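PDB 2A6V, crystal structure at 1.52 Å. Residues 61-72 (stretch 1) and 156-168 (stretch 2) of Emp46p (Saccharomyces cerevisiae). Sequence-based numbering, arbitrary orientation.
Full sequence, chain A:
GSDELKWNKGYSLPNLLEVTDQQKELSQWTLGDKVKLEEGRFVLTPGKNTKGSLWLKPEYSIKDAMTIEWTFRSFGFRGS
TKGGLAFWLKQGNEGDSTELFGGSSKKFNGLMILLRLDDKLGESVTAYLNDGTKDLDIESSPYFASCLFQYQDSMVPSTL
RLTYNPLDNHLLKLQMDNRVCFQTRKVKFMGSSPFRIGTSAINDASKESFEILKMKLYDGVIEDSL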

# COMPACT_ATOMS: atom_id res chain seq x y z
N SER A 61 -1.97 -5.67 -15.82
CA SER A 61 -0.96 -5.58 -16.86
C SER A 61 -0.96 -4.15 -17.42
O SER A 61 -2.00 -3.64 -17.83
CB SER A 61 -1.23 -6.61 -17.96
OG SER A 61 -1.03 -7.93 -17.45
N ILE A 62 0.20 -3.50 -17.39
CA ILE A 62 0.31 -2.11 -17.84
C ILE A 62 0.21 -2.04 -19.36
O ILE A 62 0.72 -2.92 -20.05
CB ILE A 62 1.64 -1.48 -17.38
CG1 ILE A 62 1.55 -1.06 -15.92
CG2 ILE A 62 2.03 -0.27 -18.26
CD1 ILE A 62 2.86 -0.65 -15.34
N LYS A 63 -0.43 -0.99 -19.85
CA LYS A 63 -0.44 -0.67 -21.27
C LYS A 63 0.80 0.20 -21.57
O LYS A 63 1.82 -0.33 -22.00
CB LYS A 63 -1.76 0.01 -21.65
CG LYS A 63 -2.17 -0.15 -23.11
CD LYS A 63 -1.32 0.69 -24.08
CE LYS A 63 -2.15 1.37 -25.18
NZ LYS A 63 -1.93 0.75 -26.53
N ASP A 64 0.71 1.50 -21.30
CA ASP A 64 1.83 2.43 -21.50
C ASP A 64 2.41 2.81 -20.14
O ASP A 64 3.57 2.50 -19.86
CB ASP A 64 1.38 3.69 -22.25
CG ASP A 64 1.18 3.45 -23.75
OD1 ASP A 64 1.53 2.37 -24.25
OD2 ASP A 64 0.66 4.31 -24.48
N ALA A 65 1.58 3.44 -19.31
CA ALA A 65 1.97 3.92 -17.98
C ALA A 65 0.81 3.77 -16.99
O ALA A 65 -0.32 3.42 -17.37
CB ALA A 65 2.42 5.36 -18.05
N MET A 66 1.07 4.02 -15.72
CA MET A 66 0.00 3.92 -14.72
C MET A 66 0.17 4.84 -13.55
O MET A 66 1.28 5.25 -13.22
CB MET A 66 -0.12 2.48 -14.24
CG MET A 66 1.00 1.96 -13.39
SD MET A 66 0.48 0.54 -12.35
CE MET A 66 1.76 0.69 -11.09
N THR A 67 -0.94 5.13 -12.88
CA THR A 67 -0.97 5.88 -11.64
C THR A 67 -1.82 5.13 -10.62
O THR A 67 -2.91 4.69 -10.94
CB THR A 67 -1.61 7.25 -11.89
OG1 THR A 67 -0.85 7.96 -12.89
CG2 THR A 67 -1.54 8.13 -10.62
N ILE A 68 -1.32 4.99 -9.40
CA ILE A 68 -2.11 4.46 -8.29
C ILE A 68 -2.13 5.51 -7.21
O ILE A 68 -1.09 6.03 -6.79
CB ILE A 68 -1.52 3.17 -7.75
CG1 ILE A 68 -1.56 2.06 -8.82
CG2 ILE A 68 -2.27 2.76 -6.49
CD1 ILE A 68 -0.77 0.83 -8.45
N GLU A 69 -3.32 5.81 -6.71
CA GLU A 69 -3.50 6.77 -5.65
C GLU A 69 -4.24 6.07 -4.52
O GLU A 69 -5.38 5.64 -4.71
CB GLU A 69 -4.32 7.95 -6.12
CG GLU A 69 -3.62 8.83 -7.12
CD GLU A 69 -4.50 9.96 -7.61
OE1 GLU A 69 -5.75 9.90 -7.47
OE2 GLU A 69 -3.93 10.92 -8.16
N TRP A 70 -3.59 5.94 -3.37
CA TRP A 70 -4.20 5.46 -2.14
C TRP A 70 -4.43 6.62 -1.19
O TRP A 70 -3.49 7.39 -0.94
CB TRP A 70 -3.29 4.47 -1.44
CG TRP A 70 -3.10 3.14 -2.10
CD1 TRP A 70 -2.08 2.77 -2.94
CD2 TRP A 70 -3.93 1.99 -1.94
NE1 TRP A 70 -2.23 1.45 -3.31
CE2 TRP A 70 -3.36 0.95 -2.70
CE3 TRP A 70 -5.08 1.71 -1.22
CZ2 TRP A 70 -3.91 -0.33 -2.76
CZ3 TRP A 70 -5.64 0.45 -1.30
CH2 TRP A 70 -5.05 -0.55 -2.05
N THR A 71 -5.64 6.77 -0.64
CA THR A 71 -5.95 7.78 0.34
C THR A 71 -6.12 7.04 1.65
O THR A 71 -6.95 6.13 1.74
CB THR A 71 -7.21 8.54 -0.04
OG1 THR A 71 -6.98 9.20 -1.29
CG2 THR A 71 -7.53 9.60 1.00
N PHE A 72 -5.36 7.43 2.65
CA PHE A 72 -5.25 6.66 3.88
C PHE A 72 -5.08 7.60 5.08
O PHE A 72 -4.79 8.78 4.93
CB PHE A 72 -4.03 5.72 3.79
CG PHE A 72 -2.72 6.45 3.85
CD1 PHE A 72 -2.12 6.73 5.06
CD2 PHE A 72 -2.14 6.92 2.68
CE1 PHE A 72 -0.96 7.47 5.11
CE2 PHE A 72 -0.96 7.66 2.75
CZ PHE A 72 -0.38 7.91 3.97
N VAL A 156 -7.04 13.96 9.31
CA VAL A 156 -6.89 14.43 7.96
C VAL A 156 -6.12 13.38 7.18
O VAL A 156 -4.98 13.05 7.53
CB VAL A 156 -6.08 15.73 7.91
CG1 VAL A 156 -5.84 16.14 6.48
CG2 VAL A 156 -6.80 16.81 8.69
N PRO A 157 -6.70 12.82 6.13
CA PRO A 157 -6.00 11.77 5.40
C PRO A 157 -4.91 12.34 4.51
O PRO A 157 -4.82 13.55 4.22
CB PRO A 157 -7.09 11.15 4.52
CG PRO A 157 -8.07 12.22 4.34
CD PRO A 157 -8.04 13.09 5.57
N SER A 158 -4.09 11.41 4.04
CA SER A 158 -3.04 11.68 3.08
C SER A 158 -3.23 10.84 1.84
O SER A 158 -3.91 9.80 1.89
CB SER A 158 -1.69 11.38 3.70
OG SER A 158 -1.38 12.37 4.68
N THR A 159 -2.65 11.29 0.73
CA THR A 159 -2.69 10.55 -0.52
C THR A 159 -1.29 10.16 -0.95
O THR A 159 -0.42 11.03 -1.11
CB THR A 159 -3.37 11.35 -1.63
OG1 THR A 159 -4.76 11.51 -1.29
CG2 THR A 159 -3.34 10.63 -2.99
N LEU A 160 -1.08 8.87 -1.12
CA LEU A 160 0.11 8.32 -1.73
C LEU A 160 -0.19 8.18 -3.20
O LEU A 160 -1.17 7.53 -3.59
CB LEU A 160 0.44 6.97 -1.09
CG LEU A 160 1.61 6.18 -1.68
CD1 LEU A 160 2.29 5.37 -0.60
CD2 LEU A 160 1.15 5.31 -2.85
N ARG A 161 0.63 8.81 -4.05
CA ARG A 161 0.46 8.71 -5.48
C ARG A 161 1.71 8.13 -6.11
O ARG A 161 2.79 8.72 -6.02
CB ARG A 161 0.17 10.08 -6.11
CG ARG A 161 0.03 9.94 -7.61
CD ARG A 161 -0.06 11.25 -8.36
NE ARG A 161 -1.30 11.93 -8.05
CZ ARG A 161 -1.49 13.24 -8.12
NH1 ARG A 161 -0.51 14.08 -8.48
NH2 ARG A 161 -2.69 13.74 -7.81
N LEU A 162 1.55 6.98 -6.75
CA LEU A 162 2.64 6.28 -7.40
C LEU A 162 2.41 6.37 -8.90
O LEU A 162 1.38 5.90 -9.39
CB LEU A 162 2.67 4.81 -6.96
CG LEU A 162 3.77 3.89 -7.50
CD1 LEU A 162 3.94 2.66 -6.64
CD2 LEU A 162 3.46 3.46 -8.91
N THR A 163 3.33 7.00 -9.61
CA THR A 163 3.26 7.09 -11.08
C THR A 163 4.42 6.28 -11.66
O THR A 163 5.52 6.34 -11.16
CB THR A 163 3.26 8.57 -11.57
OG1 THR A 163 4.36 9.30 -11.02
CG2 THR A 163 2.09 9.31 -11.06
N TYR A 164 4.16 5.50 -12.70
CA TYR A 164 5.18 4.62 -13.24
C TYR A 164 5.05 4.59 -14.75
O TYR A 164 3.99 4.31 -15.27
CB TYR A 164 5.06 3.21 -12.67
CG TYR A 164 5.91 2.18 -13.36
CD1 TYR A 164 7.30 2.26 -13.35
CD2 TYR A 164 5.33 1.15 -14.06
CE1 TYR A 164 8.07 1.29 -13.99
CE2 TYR A 164 6.09 0.19 -14.70
CZ TYR A 164 7.45 0.27 -14.68
OH TYR A 164 8.18 -0.72 -15.32
N ASN A 165 6.15 4.91 -15.43
CA ASN A 165 6.15 5.04 -16.89
C ASN A 165 7.30 4.26 -17.49
O ASN A 165 8.40 4.78 -17.58
CB ASN A 165 6.22 6.51 -17.29
CG ASN A 165 6.07 6.70 -18.78
OD1 ASN A 165 5.84 5.75 -19.52
ND2 ASN A 165 6.19 7.93 -19.22
N PRO A 166 7.07 3.02 -17.88
CA PRO A 166 8.09 2.20 -18.55
C PRO A 166 8.68 2.89 -19.79
O PRO A 166 9.86 2.69 -20.08
CB PRO A 166 7.33 0.94 -18.96
CG PRO A 166 6.11 0.89 -18.09
CD PRO A 166 5.83 2.27 -17.64
N LEU A 167 7.86 3.67 -20.50
CA LEU A 167 8.28 4.38 -21.71
C LEU A 167 9.29 5.50 -21.45
O LEU A 167 9.99 5.95 -22.37
CB LEU A 167 7.06 4.93 -22.46
CG LEU A 167 6.02 3.84 -22.80
CD1 LEU A 167 4.85 4.45 -23.53
CD2 LEU A 167 6.65 2.69 -23.59
N ASP A 168 9.36 5.96 -20.21
CA ASP A 168 10.38 6.91 -19.78
C ASP A 168 11.49 6.19 -18.98
O ASP A 168 11.92 6.67 -17.93
CB ASP A 168 9.68 8.00 -18.96
CG ASP A 168 10.55 9.17 -18.63
OD1 ASP A 168 11.54 9.44 -19.34
OD2 ASP A 168 10.26 9.90 -17.66

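A single carboxylate oxygen, Glu69 OE2, takes two hydrogen bonds from one guanidinium. Arg161 NE donates to Glu69 OE2 at 2.8 Å, and Arg161 NH2 adds a weak bond to the same atom at 3.1 Å. The pair is a salt bridge, with OE2 at the guanidinium edge. It joins neighbours on two antiparallel strands, 66-72 and 158-165, and pairs opposite charges at a partly exposed site.

Backbone bonds hold the strands along their length. Met66, Ile68, Trp70 and Phe72 pair with Tyr164, Leu162, Leu160 and Ser158, each through two N-H to O bonds of 2.8 to 3.0 Å between backbone N and O atoms. The pairs between them make no backbone hydrogen bonds to each other and bring CA atoms to 4.4 Å, as for Glu69 CA and Arg161 CA. There, CA-H groups face carbonyls, as Glu69 CA does Leu160 O at 3.2 Å.

The salt bridge shares its face with threonines. Thr71 OG1 and Thr159 OG1 hydrogen bond at 3.2 Å; either could donate. Beta-branched threonine suits an extended strand.

The other face is buried and mostly apolar. Met66, Ile68, Leu160 and Leu162 suit it, having no polar side-chain group to satisfy. Met66 CE packs on Leu162 CD2 at 3.9 Å. Leu160 CD2 lies at the Trp70 ring edge, 4.1 Å from Trp70 CD1. Phe72 reaches across, and Phe72 CE2 lies 4.1 Å from Leu160 CB.

Before the strand, Ile62 CD1 touches the Tyr164 ring edge, 3.3 Å from Tyr164 CD2.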